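Local coordinates for COPII coat assembly protein SEC16 (Saccharomyces cerevisiae, PDB 3MZK), which takes part in initiating assembly of the COPII coat that forms transport vesicles at the endoplasmic reticulum, in selecting their cargo, and in autophagy, at residues I102-E107 with S120-N125; Q225-N230 with A257-N262; G229-A234 with V277-I282; F284-T289 with S317-E322; I303-L308 with Y341-D346. All coordinates share one frame; numbering follows the deposited sequence.

Contact 2 is buried although its centre lies farthest from that of the chain, and the second subunit adjoins it; the others are partly buried. Contacts 2 and 3 share the turn at 229-230, which passes the chain from helix 214-226 to helix 231-240, and contacts 3 and 4 use successive turns of helix 275-290. Contact 1 joins two helices consecutive in the chain and touches contact 2 through Ser-120 and Ala-257. Contacts 4 and 5 tie the long loop after helix 294-303 to helices. Aliphatic groups dominate contacts 1 and 4, aromatic ring edges meeting carbonyl oxygens mark contacts 2 and 5, and close backbone approach at a serine defines contact 3.

Contact 1 of 5, residues I102-E107 with S120-N125; sequences IWQLLE and SKLLYN
Leu-122 carries the whole of its side of this contact, presenting its forked end to Gln-104 and Leu-105 on the neighbouring helix. Its CG stands opposite the backbone N (chi1 175°), which sends both methyl groups outward from helix 116-123. The fork is set evenly against Gln-104: CD1 and CD2 of Leu-122 each lie 3.9 Å from Gln-104 CB, and this CB therefore sits before the notch between the methyls. From there the two methyls part company. CD1 follows the glutamine outward, where Gln-104 and Leu-122 meet at a slant and the carboxamide carbon CD of Gln-104 is again 3.9 Å from Leu-122 CD1. The amide oxygen ends beside the same methyl, an apolar neighbour, so this approach is a van der Waals one. CD2 turns to the helix backbone, 3.7 Å from Leu-105 N, and reaches Leu-105 CB at 4.2 Å.

Leu-105 itself offers little more than its CB here, since its branched end is engaged by Thr-299, Ile-302 and Ile-303 of helix 294-303. The aliphatic stem of Gln-104 forms the outer flank of the contact, and Leu-105 leads to its buried side. On the far side of helix 116-123, Ser-120 OG bonds to Ala-257 O, linking this pair of helices to helix 252-261.

The CA atoms come nearest at Leu-105 and Leu-122, 7.7 Å apart, and the two segments run in roughly opposite directions. With a short connection between helices 101-111 and 116-123, this is the geometry of an antiparallel alpha-alpha hairpin, the building unit of helical solenoid domains such as the ACE1 element of coat proteins.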
# COMPACT_ATOMS: atom_id res chain seq x y z
N ILE B 102 32.41 -2.59 11.64
CA ILE B 102 31.92 -1.21 11.56
C ILE B 102 32.77 -0.35 10.63
O ILE B 102 32.24 0.43 9.84
CB ILE B 102 31.87 -0.56 12.95
CG1 ILE B 102 30.81 -1.23 13.82
CG2 ILE B 102 31.60 0.94 12.84
CD1 ILE B 102 30.89 -0.84 15.27
N TRP B 103 34.08 -0.48 10.74
CA TRP B 103 34.99 0.21 9.83
C TRP B 103 34.57 -0.04 8.39
O TRP B 103 34.31 0.89 7.62
CB TRP B 103 36.42 -0.28 10.04
CG TRP B 103 37.15 0.40 11.16
CD1 TRP B 103 37.63 -0.18 12.30
CD2 TRP B 103 37.51 1.78 11.23
NE1 TRP B 103 38.25 0.76 13.08
CE2 TRP B 103 38.19 1.97 12.45
CE3 TRP B 103 37.31 2.88 10.39
CZ2 TRP B 103 38.68 3.22 12.84
CZ3 TRP B 103 37.79 4.11 10.78
CH2 TRP B 103 38.47 4.27 12.00
N GLN B 104 34.52 -1.32 8.02
CA GLN B 104 34.28 -1.72 6.65
C GLN B 104 32.85 -1.44 6.19
O GLN B 104 32.60 -1.17 5.01
CB GLN B 104 34.62 -3.20 6.47
CG GLN B 104 36.11 -3.48 6.58
CD GLN B 104 36.42 -4.95 6.79
OE1 GLN B 104 35.67 -5.68 7.43
NE2 GLN B 104 37.55 -5.39 6.25
N LEU B 105 31.91 -1.51 7.13
CA LEU B 105 30.52 -1.21 6.82
C LEU B 105 30.37 0.25 6.41
O LEU B 105 29.75 0.55 5.38
CB LEU B 105 29.63 -1.51 8.03
CG LEU B 105 28.17 -1.10 7.88
CD1 LEU B 105 27.56 -1.76 6.66
CD2 LEU B 105 27.38 -1.45 9.14
N LEU B 106 30.94 1.14 7.21
CA LEU B 106 30.91 2.57 6.90
C LEU B 106 31.63 2.89 5.59
O LEU B 106 31.21 3.78 4.85
CB LEU B 106 31.51 3.37 8.06
CG LEU B 106 30.61 3.52 9.29
CD1 LEU B 106 31.37 4.14 10.44
CD2 LEU B 106 29.38 4.35 8.95
N GLU B 107 32.69 2.15 5.30
CA GLU B 107 33.42 2.34 4.05
C GLU B 107 32.53 2.01 2.85
O GLU B 107 32.46 2.78 1.90
CB GLU B 107 34.69 1.49 4.02
CG GLU B 107 35.62 1.83 2.88
CD GLU B 107 36.80 0.88 2.78
OE1 GLU B 107 36.67 -0.28 3.22
OE2 GLU B 107 37.85 1.30 2.26
N SER B 120 26.03 -8.61 3.69
CA SER B 120 25.82 -9.93 4.26
C SER B 120 27.14 -10.68 4.40
O SER B 120 27.44 -11.24 5.45
CB SER B 120 24.84 -10.74 3.41
OG SER B 120 24.70 -12.06 3.90
N LYS B 121 27.94 -10.67 3.34
CA LYS B 121 29.21 -11.40 3.32
C LYS B 121 30.22 -10.80 4.28
O LYS B 121 31.10 -11.49 4.78
CB LYS B 121 29.79 -11.43 1.90
N LEU B 122 30.08 -9.50 4.53
CA LEU B 122 30.95 -8.81 5.48
C LEU B 122 30.70 -9.32 6.89
O LEU B 122 31.64 -9.63 7.62
CB LEU B 122 30.75 -7.31 5.40
CG LEU B 122 31.51 -6.46 6.42
CD1 LEU B 122 33.00 -6.70 6.31
CD2 LEU B 122 31.18 -5.00 6.23
N LEU B 123 29.43 -9.40 7.29
CA LEU B 123 29.06 -9.93 8.59
C LEU B 123 29.51 -11.36 8.76
O LEU B 123 30.05 -11.74 9.80
CB LEU B 123 27.55 -9.86 8.80
CG LEU B 123 26.92 -8.48 8.94
CD1 LEU B 123 25.41 -8.59 9.06
CD2 LEU B 123 27.49 -7.75 10.14
N TYR B 124 29.30 -12.17 7.73
CA TYR B 124 29.52 -13.61 7.84
C TYR B 124 29.96 -14.20 6.51
O TYR B 124 29.23 -14.13 5.52
CB TYR B 124 28.24 -14.28 8.32
CG TYR B 124 28.35 -15.75 8.60
CD1 TYR B 124 28.94 -16.21 9.77
CD2 TYR B 124 27.84 -16.69 7.71
CE1 TYR B 124 29.04 -17.57 10.05
CE2 TYR B 124 27.93 -18.05 7.97
CZ TYR B 124 28.52 -18.48 9.14
OH TYR B 124 28.61 -19.83 9.39
N ASN B 125 31.15 -14.79 6.49
CA ASN B 125 31.64 -15.46 5.30
C ASN B 125 30.87 -16.74 5.05
O ASN B 125 30.99 -17.70 5.82
CB ASN B 125 33.12 -15.78 5.42
CG ASN B 125 33.64 -16.55 4.23
OD1 ASN B 125 33.19 -16.34 3.10
ND2 ASN B 125 34.58 -17.47 4.47

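Contact 2 of 5, residues Q225-N230 with A257-N262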
# COMPACT_ATOMS: atom_id res chain seq x y z
N GLN B 225 9.94 -15.65 10.38
CA GLN B 225 9.20 -14.63 11.11
C GLN B 225 9.45 -13.25 10.53
O GLN B 225 8.52 -12.45 10.38
CB GLN B 225 9.59 -14.63 12.59
CG GLN B 225 9.12 -15.85 13.36
CD GLN B 225 7.63 -16.08 13.20
OE1 GLN B 225 6.86 -15.14 13.02
NE2 GLN B 225 7.23 -17.34 13.24
N VAL B 226 10.70 -12.97 10.20
CA VAL B 226 11.09 -11.65 9.72
C VAL B 226 10.35 -11.27 8.45
O VAL B 226 9.82 -10.16 8.34
CB VAL B 226 12.62 -11.57 9.47
CG1 VAL B 226 12.98 -10.28 8.74
CG2 VAL B 226 13.38 -11.68 10.79
N PHE B 227 10.29 -12.19 7.49
CA PHE B 227 9.68 -11.89 6.21
C PHE B 227 8.17 -12.07 6.23
O PHE B 227 7.54 -12.26 5.19
CB PHE B 227 10.33 -12.73 5.11
CG PHE B 227 11.77 -12.39 4.87
CD1 PHE B 227 12.12 -11.33 4.05
CD2 PHE B 227 12.77 -13.14 5.46
CE1 PHE B 227 13.44 -11.02 3.82
CE2 PHE B 227 14.11 -12.83 5.23
CZ PHE B 227 14.44 -11.77 4.42
N VAL B 228 7.59 -12.00 7.42
CA VAL B 228 6.15 -12.08 7.58
C VAL B 228 5.65 -10.88 8.38
O VAL B 228 4.47 -10.53 8.35
CB VAL B 228 5.73 -13.40 8.25
CG1 VAL B 228 4.41 -13.26 8.96
CG2 VAL B 228 5.68 -14.51 7.21
N GLY B 229 6.58 -10.24 9.10
CA GLY B 229 6.27 -9.06 9.88
C GLY B 229 6.24 -9.33 11.37
O GLY B 229 5.82 -8.49 12.16
N ASN B 230 6.70 -10.52 11.76
CA ASN B 230 6.70 -10.92 13.15
C ASN B 230 8.07 -10.84 13.80
O ASN B 230 8.34 -11.54 14.77
CB ASN B 230 6.14 -12.33 13.31
CG ASN B 230 4.64 -12.38 13.16
OD1 ASN B 230 3.92 -11.49 13.63
ND2 ASN B 230 4.14 -13.43 12.52
N ALA B 257 23.12 -11.64 8.75
CA ALA B 257 23.63 -11.95 7.41
C ALA B 257 22.65 -12.81 6.62
O ALA B 257 22.48 -12.62 5.42
CB ALA B 257 25.00 -12.63 7.50
N ALA B 258 22.01 -13.75 7.30
CA ALA B 258 21.01 -14.60 6.68
C ALA B 258 19.83 -13.77 6.19
O ALA B 258 19.35 -13.96 5.07
CB ALA B 258 20.54 -15.68 7.64
N VAL B 259 19.36 -12.86 7.03
CA VAL B 259 18.23 -12.00 6.67
C VAL B 259 18.55 -11.13 5.46
O VAL B 259 17.78 -11.08 4.50
CB VAL B 259 17.79 -11.12 7.85
CG1 VAL B 259 16.81 -10.06 7.38
CG2 VAL B 259 17.19 -11.97 8.95
N LEU B 260 19.70 -10.46 5.50
CA LEU B 260 20.07 -9.53 4.43
C LEU B 260 20.20 -10.23 3.08
O LEU B 260 19.76 -9.70 2.05
CB LEU B 260 21.36 -8.78 4.78
CG LEU B 260 21.29 -7.90 6.03
CD1 LEU B 260 22.61 -7.19 6.27
CD2 LEU B 260 20.15 -6.89 5.93
N ILE B 261 20.81 -11.41 3.08
CA ILE B 261 21.09 -12.11 1.83
C ILE B 261 19.82 -12.68 1.21
O ILE B 261 19.83 -13.10 0.06
CB ILE B 261 22.12 -13.24 2.04
CG1 ILE B 261 22.89 -13.52 0.75
CG2 ILE B 261 21.45 -14.50 2.57
CD1 ILE B 261 24.06 -14.47 0.93
N ASN B 262 18.74 -12.69 1.97
CA ASN B 262 17.46 -13.19 1.48
C ASN B 262 16.51 -12.07 1.08
O ASN B 262 15.33 -12.31 0.82
CB ASN B 262 16.79 -14.08 2.52
CG ASN B 262 17.42 -15.45 2.59
OD1 ASN B 262 17.65 -16.08 1.56
ND2 ASN B 262 17.70 -15.91 3.80
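Phe-227 reaches across to Val-259 and Asn-262 with the far end of its ring. From CB the side chain leaves with CG opposite the carbonyl carbon (chi1 -66°), which carries the ring toward the end of helix 252-261. On one flank CE1 is 3.8 Å from Asn-262 O; on the other CE2 is 4.0 Å from Asn-262 CB. At the tip, CZ lies 3.4 Å from Val-259 O, which sits at the ring edge in its plane, and 4.2 Å from Val-259 CG1. The Asn-262 amide stands nearly upright to the ring, their planes 78° apart. Deeper in, Val-226 CG1 and Val-259 CG1 meet tip to tip at 4.1 Å. Val-277 of helix 275-290 packs on Phe-227 and on Val-259. With the ring cut back to an alanine here, Val-259 and Asn-262 would probably face a gap and Val-277 lose part of its packing.

Phe-227 follows the last turn of helix 214-226, which closes in a Schellman motif with Gly-229 at positive phi. The second subunit, another copy of this protein, brings its Leu-188 against Phe-227, so the ring lies between helices 214-226, 252-261 and 275-290 and the subunit interface.

Contact 3 of 5, residues G229-A234 with V277-I282; sequences GNSKMA and VLEFLI
The ring of Phe-280 receives Ser-231 CB at its edge, near the ring plane, while one face is covered by valines of two other helices and the other is approached by Phe-284 of its own helix. Val-226 CG2 and Val-259 CG2 lie over the first face; the ring of Phe-284, one turn further along, lies on the other side, displaced beyond the rim, with the planes at about 30°. The contact is a helix-to-helix approach that follows directly on a Schellman motif: Gly-229, at positive phi, is the C-prime residue that ends helix 214-226, Asn-230 occupies the N-cap position of helix 231-240, though its side chain makes no capping bond, and Ser-231 begins the first turn of the new helix against helix 275-290.

Here the backbones come close, with only 5.0 Å between the CA atoms of Ser-231 and Phe-280. The small side chain permits this: Ser-231 CB is 3.6 Å from Phe-280 CA and 3.7 Å from Phe-280 CB, so it packs on the root of the phenylalanine. Its hydroxyl adopts the crowded position between backbone N and carbonyl carbon (chi1 51°), which directs OG to Glu-279, the residue before Phe-280, 3.3 Å from Glu-279 CB. The amide of Phe-280 is also near, but its N-H points poorly for a bond to this oxygen.

Glu-279 runs extended along the opening of helix 231-240, where its negative charge would probably be favoured by the positive end of the helix. Lys-191 NZ bonds to Gly-229 O, the same carbonyl oxygen that the Glu-279 carboxylate approaches, with Glu-279 OE1 3.9 Å from Gly-229 O and 3.8 Å from Ser-231 OG.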
# COMPACT_ATOMS: atom_id res chain seq x y z
N GLY B 229 6.58 -10.24 9.10
CA GLY B 229 6.27 -9.06 9.88
C GLY B 229 6.24 -9.33 11.37
O GLY B 229 5.82 -8.49 12.16
N ASN B 230 6.70 -10.52 11.76
CA ASN B 230 6.70 -10.92 13.15
C ASN B 230 8.07 -10.84 13.80
O ASN B 230 8.34 -11.54 14.77
CB ASN B 230 6.14 -12.33 13.31
CG ASN B 230 4.64 -12.38 13.16
OD1 ASN B 230 3.92 -11.49 13.63
ND2 ASN B 230 4.14 -13.43 12.52
N SER B 231 8.94 -9.99 13.27
CA SER B 231 10.26 -9.80 13.86
C SER B 231 10.15 -9.32 15.30
O SER B 231 10.91 -9.75 16.17
CB SER B 231 11.11 -8.85 13.02
OG SER B 231 10.42 -7.65 12.74
N LYS B 232 9.19 -8.44 15.57
CA LYS B 232 8.95 -7.97 16.93
C LYS B 232 8.65 -9.16 17.83
O LYS B 232 9.31 -9.36 18.85
CB LYS B 232 7.79 -6.97 16.97
N MET B 233 7.65 -9.95 17.45
CA MET B 233 7.29 -11.15 18.20
C MET B 233 8.48 -12.10 18.33
O MET B 233 8.83 -12.52 19.43
CB MET B 233 6.13 -11.86 17.51
CG MET B 233 5.94 -13.31 17.95
SD MET B 233 4.59 -14.12 17.06
CE MET B 233 3.19 -13.16 17.64
N ALA B 234 9.08 -12.43 17.20
CA ALA B 234 10.19 -13.38 17.15
C ALA B 234 11.29 -13.01 18.13
O ALA B 234 11.76 -13.86 18.89
CB ALA B 234 10.75 -13.48 15.74
N VAL B 277 12.30 -5.94 7.24
CA VAL B 277 13.70 -6.12 7.56
C VAL B 277 14.16 -4.97 8.46
O VAL B 277 15.01 -5.14 9.34
CB VAL B 277 14.57 -6.19 6.29
CG1 VAL B 277 16.04 -6.38 6.64
CG2 VAL B 277 14.10 -7.33 5.41
N LEU B 278 13.58 -3.80 8.24
CA LEU B 278 13.89 -2.65 9.08
C LEU B 278 13.44 -2.90 10.52
O LEU B 278 14.20 -2.65 11.45
CB LEU B 278 13.27 -1.37 8.52
CG LEU B 278 13.71 -0.10 9.26
CD1 LEU B 278 15.23 -0.07 9.38
CD2 LEU B 278 13.20 1.15 8.56
N GLU B 279 12.22 -3.40 10.72
CA GLU B 279 11.75 -3.74 12.06
C GLU B 279 12.73 -4.69 12.74
O GLU B 279 13.13 -4.49 13.88
CB GLU B 279 10.38 -4.39 12.05
CG GLU B 279 9.27 -3.59 11.39
CD GLU B 279 7.96 -4.36 11.35
OE1 GLU B 279 7.64 -5.02 12.36
OE2 GLU B 279 7.26 -4.31 10.32
N PHE B 280 13.12 -5.73 12.01
CA PHE B 280 14.03 -6.74 12.55
C PHE B 280 15.35 -6.15 13.02
O PHE B 280 15.88 -6.54 14.06
CB PHE B 280 14.30 -7.83 11.52
CG PHE B 280 15.52 -8.64 11.81
CD1 PHE B 280 15.52 -9.59 12.81
CD2 PHE B 280 16.69 -8.42 11.11
CE1 PHE B 280 16.65 -10.32 13.09
CE2 PHE B 280 17.83 -9.15 11.39
CZ PHE B 280 17.80 -10.10 12.38
N LEU B 281 15.90 -5.21 12.25
CA LEU B 281 17.19 -4.63 12.58
C LEU B 281 17.12 -3.80 13.86
O LEU B 281 17.99 -3.90 14.73
CB LEU B 281 17.72 -3.78 11.42
CG LEU B 281 18.21 -4.57 10.21
CD1 LEU B 281 18.70 -3.64 9.12
CD2 LEU B 281 19.31 -5.52 10.62
N ILE B 282 16.07 -3.00 13.98
CA ILE B 282 15.90 -2.18 15.17
C ILE B 282 15.53 -3.03 16.39
O ILE B 282 16.17 -2.93 17.43
CB ILE B 282 14.86 -1.09 14.93
CG1 ILE B 282 15.31 -0.23 13.74
CG2 ILE B 282 14.68 -0.25 16.17
CD1 ILE B 282 14.31 0.82 13.34

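Contact 4 of 5, residues F284-T289 with S317-E322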
# COMPACT_ATOMS: atom_id res chain seq x y z
N PHE B 284 16.13 -6.09 16.95
CA PHE B 284 17.27 -6.93 17.30
C PHE B 284 18.43 -6.07 17.83
O PHE B 284 19.21 -6.51 18.68
CB PHE B 284 17.72 -7.75 16.09
CG PHE B 284 18.65 -8.87 16.42
CD1 PHE B 284 19.52 -9.37 15.47
CD2 PHE B 284 18.65 -9.44 17.68
CE1 PHE B 284 20.39 -10.40 15.78
CE2 PHE B 284 19.51 -10.47 17.99
CZ PHE B 284 20.38 -10.95 17.04
N GLY B 285 18.54 -4.85 17.31
CA GLY B 285 19.53 -3.90 17.79
C GLY B 285 19.24 -3.42 19.20
O GLY B 285 20.13 -2.93 19.89
N ILE B 286 17.99 -3.57 19.63
CA ILE B 286 17.59 -3.24 20.99
C ILE B 286 17.98 -4.37 21.92
O ILE B 286 18.63 -4.17 22.93
CB ILE B 286 16.07 -3.01 21.08
CG1 ILE B 286 15.72 -1.62 20.55
CG2 ILE B 286 15.60 -3.16 22.51
CD1 ILE B 286 14.25 -1.43 20.31
N PHE B 287 17.57 -5.58 21.55
CA PHE B 287 17.92 -6.77 22.32
C PHE B 287 19.41 -6.79 22.64
O PHE B 287 19.80 -7.03 23.78
CB PHE B 287 17.54 -8.02 21.53
CG PHE B 287 18.20 -9.28 22.03
CD1 PHE B 287 17.69 -9.95 23.12
CD2 PHE B 287 19.31 -9.78 21.39
CE1 PHE B 287 18.30 -11.11 23.58
CE2 PHE B 287 19.92 -10.93 21.84
CZ PHE B 287 19.41 -11.60 22.93
N LEU B 288 20.24 -6.54 21.63
CA LEU B 288 21.69 -6.60 21.79
C LEU B 288 22.19 -5.57 22.79
O LEU B 288 23.11 -5.83 23.56
CB LEU B 288 22.39 -6.40 20.44
CG LEU B 288 22.20 -7.57 19.47
CD1 LEU B 288 22.75 -7.23 18.09
CD2 LEU B 288 22.85 -8.82 20.03
N THR B 289 21.57 -4.39 22.77
CA THR B 289 21.90 -3.33 23.72
C THR B 289 21.70 -3.82 25.15
O THR B 289 22.61 -3.75 25.97
CB THR B 289 21.04 -2.09 23.48
OG1 THR B 289 21.35 -1.54 22.19
CG2 THR B 289 21.32 -1.05 24.54
N SER B 317 10.25 1.34 23.53
CA SER B 317 11.56 1.12 24.13
C SER B 317 12.22 2.42 24.57
O SER B 317 11.89 3.50 24.08
CB SER B 317 12.47 0.37 23.16
OG SER B 317 13.77 0.21 23.71
N ASP B 318 13.17 2.30 25.49
CA ASP B 318 13.91 3.47 25.96
C ASP B 318 15.29 3.55 25.33
O ASP B 318 16.01 4.52 25.54
CB ASP B 318 14.03 3.43 27.49
CG ASP B 318 14.64 2.14 27.99
OD1 ASP B 318 14.59 1.89 29.21
OD2 ASP B 318 15.18 1.37 27.17
N VAL B 319 15.64 2.53 24.54
CA VAL B 319 16.96 2.47 23.92
C VAL B 319 17.22 3.67 23.00
O VAL B 319 16.35 4.10 22.26
CB VAL B 319 17.14 1.15 23.14
CG1 VAL B 319 18.25 1.27 22.11
CG2 VAL B 319 17.41 0.00 24.11
N ILE B 320 18.44 4.20 23.08
CA ILE B 320 18.82 5.38 22.31
C ILE B 320 20.03 5.10 21.41
O ILE B 320 20.99 4.45 21.83
CB ILE B 320 19.13 6.57 23.26
CG1 ILE B 320 17.87 6.97 24.02
CG2 ILE B 320 19.70 7.76 22.49
CD1 ILE B 320 18.08 8.11 25.00
N PHE B 321 19.99 5.57 20.17
CA PHE B 321 21.15 5.50 19.29
C PHE B 321 21.84 6.85 19.30
O PHE B 321 21.59 7.68 18.43
CB PHE B 321 20.75 5.14 17.86
CG PHE B 321 21.91 4.81 16.97
CD1 PHE B 321 21.83 4.99 15.59
CD2 PHE B 321 23.08 4.28 17.50
CE1 PHE B 321 22.89 4.68 14.76
CE2 PHE B 321 24.16 3.97 16.68
CZ PHE B 321 24.07 4.16 15.31
N GLU B 322 22.71 7.04 20.29
CA GLU B 322 23.32 8.34 20.58
C GLU B 322 24.67 8.49 19.86
O GLU B 322 25.02 9.57 19.40
CB GLU B 322 23.51 8.48 22.10
CG GLU B 322 23.79 9.89 22.61
CD GLU B 322 23.94 9.95 24.13
OE1 GLU B 322 23.81 8.89 24.79
OE2 GLU B 322 24.19 11.05 24.67
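Ile-286 and Val-319 are brought together at a slant by their first torsions. CG1 of Ile-286 lies anti to the carbonyl carbon, beside the backbone N (chi1 -78°), and CG2 takes the position opposite N; in Val-319 it is CG1 that stands opposite N (chi1 160°). Both valine branches then meet the isoleucine: Val-319 CG2 lies 4.0 Å from Ile-286 CG2, and Val-319 CG1 is 4.1 Å from Ile-286 CG1. Thr-289 lies alongside the valine, pointing the other way, its CG2 4.1 Å from Val-319 CG2. Ile-286 CD1 extends to Ser-317 CB at 3.8 Å. A glycine at Ile-286 would probably leave both Val-319 methyls and Ser-317 CB facing a gap, the valine less firmly packed.

Thr-289 OG1 donates to Gly-285 O in the carbonyl plane, and Ser-317 OG accepts from Val-319 N in an almost straight bond (170°) that makes an ST turn. Backbone bonds from Val-319 to Val-313 anchor the loop further. Since these hydroxyl bonds stay within their own segments, what crosses is van der Waals contact, mostly carbon on carbon, with Ser-317 OG also lying against the isoleucine; a salt bridge of Asp-318 with Lys-290 adds a polar tie at the helix end.

Contact 5 of 5, residues I303-L308 with Y341-D346; sequences IGNVPL and YIFSYD
This is a ring-to-backbone contact in which one ring, Phe-343 from the last turns of helix 330-344, is set against the loop that follows helix 294-303. Asn-305 O lies at the ring edge, near its plane, 3.3 Å from Phe-343 CZ. Val-306 O is 4.0 Å from the same CZ, and Pro-307 CA is 4.2 Å from Phe-343 CE1; these two approach the ring from oblique directions. The ring reaches them with CG opposite its own carbonyl carbon (chi1 -86°), which carries it out from the helix toward the loop.

Asn-305 turns the chain here as the residue at positive phi (55°) in the Schellman motif that closes helix 294-303, and so presents its carbonyl to the phenylalanine. Its side-chain OD1 is bonded to Lys-109 NZ of helix 101-111, and Val-306 O accepts from Tyr-339 OH. Around the ring, Tyr-339 and Phe-352 meet Phe-343 edge-to-face, making an aromatic cluster.

The edge of a phenyl ring carries partial positive charge and the carbonyl oxygen partial negative charge, so the closest pairing is probably favourable electrostatically though weak, and the separate hydrogen bonds from Lys-109 and Tyr-339 also tie the loop.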
# COMPACT_ATOMS: atom_id res chain seq x y z
N ILE B 303 23.30 -0.30 9.51
CA ILE B 303 22.72 -0.96 8.35
C ILE B 303 21.30 -0.47 8.11
O ILE B 303 20.89 -0.28 6.97
CB ILE B 303 22.70 -2.49 8.52
CG1 ILE B 303 24.11 -3.03 8.71
CG2 ILE B 303 22.04 -3.14 7.33
CD1 ILE B 303 24.15 -4.49 9.08
N GLY B 304 20.56 -0.26 9.19
CA GLY B 304 19.18 0.18 9.10
C GLY B 304 19.05 1.66 8.82
O GLY B 304 17.95 2.18 8.68
N ASN B 305 20.19 2.34 8.73
CA ASN B 305 20.22 3.79 8.55
C ASN B 305 19.45 4.56 9.62
O ASN B 305 18.82 5.57 9.33
CB ASN B 305 19.72 4.19 7.16
CG ASN B 305 20.85 4.36 6.18
OD1 ASN B 305 21.87 3.68 6.26
ND2 ASN B 305 20.70 5.30 5.25
N VAL B 306 19.50 4.07 10.85
CA VAL B 306 18.83 4.74 11.95
C VAL B 306 19.56 6.04 12.29
O VAL B 306 20.78 6.06 12.40
CB VAL B 306 18.77 3.85 13.20
CG1 VAL B 306 18.24 4.63 14.39
CG2 VAL B 306 17.92 2.61 12.93
N PRO B 307 18.81 7.13 12.46
CA PRO B 307 19.44 8.42 12.75
C PRO B 307 20.10 8.47 14.14
O PRO B 307 19.60 7.85 15.09
CB PRO B 307 18.26 9.41 12.70
CG PRO B 307 17.14 8.67 12.03
CD PRO B 307 17.34 7.22 12.34
N LEU B 308 21.21 9.20 14.24
CA LEU B 308 21.83 9.49 15.53
C LEU B 308 21.08 10.63 16.21
O LEU B 308 20.99 11.73 15.66
CB LEU B 308 23.30 9.87 15.36
CG LEU B 308 24.30 8.75 15.05
CD1 LEU B 308 25.71 9.29 14.93
CD2 LEU B 308 24.25 7.66 16.11
N TYR B 341 28.27 12.24 7.43
CA TYR B 341 28.58 12.59 6.05
C TYR B 341 27.75 11.76 5.08
O TYR B 341 27.27 12.28 4.08
CB TYR B 341 30.07 12.40 5.78
CG TYR B 341 30.50 12.83 4.39
CD1 TYR B 341 30.52 14.17 4.04
CD2 TYR B 341 30.90 11.89 3.44
CE1 TYR B 341 30.91 14.57 2.77
CE2 TYR B 341 31.29 12.28 2.18
CZ TYR B 341 31.30 13.62 1.85
OH TYR B 341 31.69 14.02 0.59
N ILE B 342 27.59 10.48 5.38
CA ILE B 342 26.83 9.58 4.52
C ILE B 342 25.37 10.04 4.38
O ILE B 342 24.81 10.04 3.28
CB ILE B 342 26.90 8.13 5.03
CG1 ILE B 342 28.31 7.58 4.87
CG2 ILE B 342 25.91 7.25 4.28
CD1 ILE B 342 28.53 6.26 5.56
N PHE B 343 24.77 10.44 5.49
CA PHE B 343 23.42 10.99 5.48
C PHE B 343 23.37 12.29 4.69
O PHE B 343 22.31 12.69 4.21
CB PHE B 343 22.94 11.28 6.90
CG PHE B 343 22.31 10.11 7.59
CD1 PHE B 343 21.03 10.20 8.12
CD2 PHE B 343 23.00 8.91 7.72
CE1 PHE B 343 20.45 9.13 8.76
CE2 PHE B 343 22.42 7.83 8.36
CZ PHE B 343 21.14 7.94 8.88
N SER B 344 24.51 12.96 4.57
CA SER B 344 24.53 14.30 4.00
C SER B 344 24.27 14.30 2.50
O SER B 344 23.83 15.30 1.94
CB SER B 344 25.86 15.01 4.30
OG SER B 344 26.89 14.57 3.43
N TYR B 345 24.53 13.17 1.85
CA TYR B 345 24.26 13.08 0.43
C TYR B 345 22.76 13.05 0.15
O TYR B 345 22.32 13.38 -0.95
CB TYR B 345 25.02 11.92 -0.22
CG TYR B 345 26.43 12.32 -0.60
CD1 TYR B 345 26.65 13.35 -1.51
CD2 TYR B 345 27.54 11.69 -0.04
CE1 TYR B 345 27.93 13.74 -1.86
CE2 TYR B 345 28.83 12.06 -0.39
CZ TYR B 345 29.01 13.09 -1.30
OH TYR B 345 30.28 13.48 -1.66
N ASP B 346 21.98 12.69 1.17
CA ASP B 346 20.56 12.97 1.15
C ASP B 346 20.41 14.47 1.36
O ASP B 346 20.60 14.96 2.47
CB ASP B 346 19.81 12.20 2.24
CG ASP B 346 18.35 12.61 2.34
OD1 ASP B 346 17.80 13.13 1.35
OD2 ASP B 346 17.75 12.41 3.42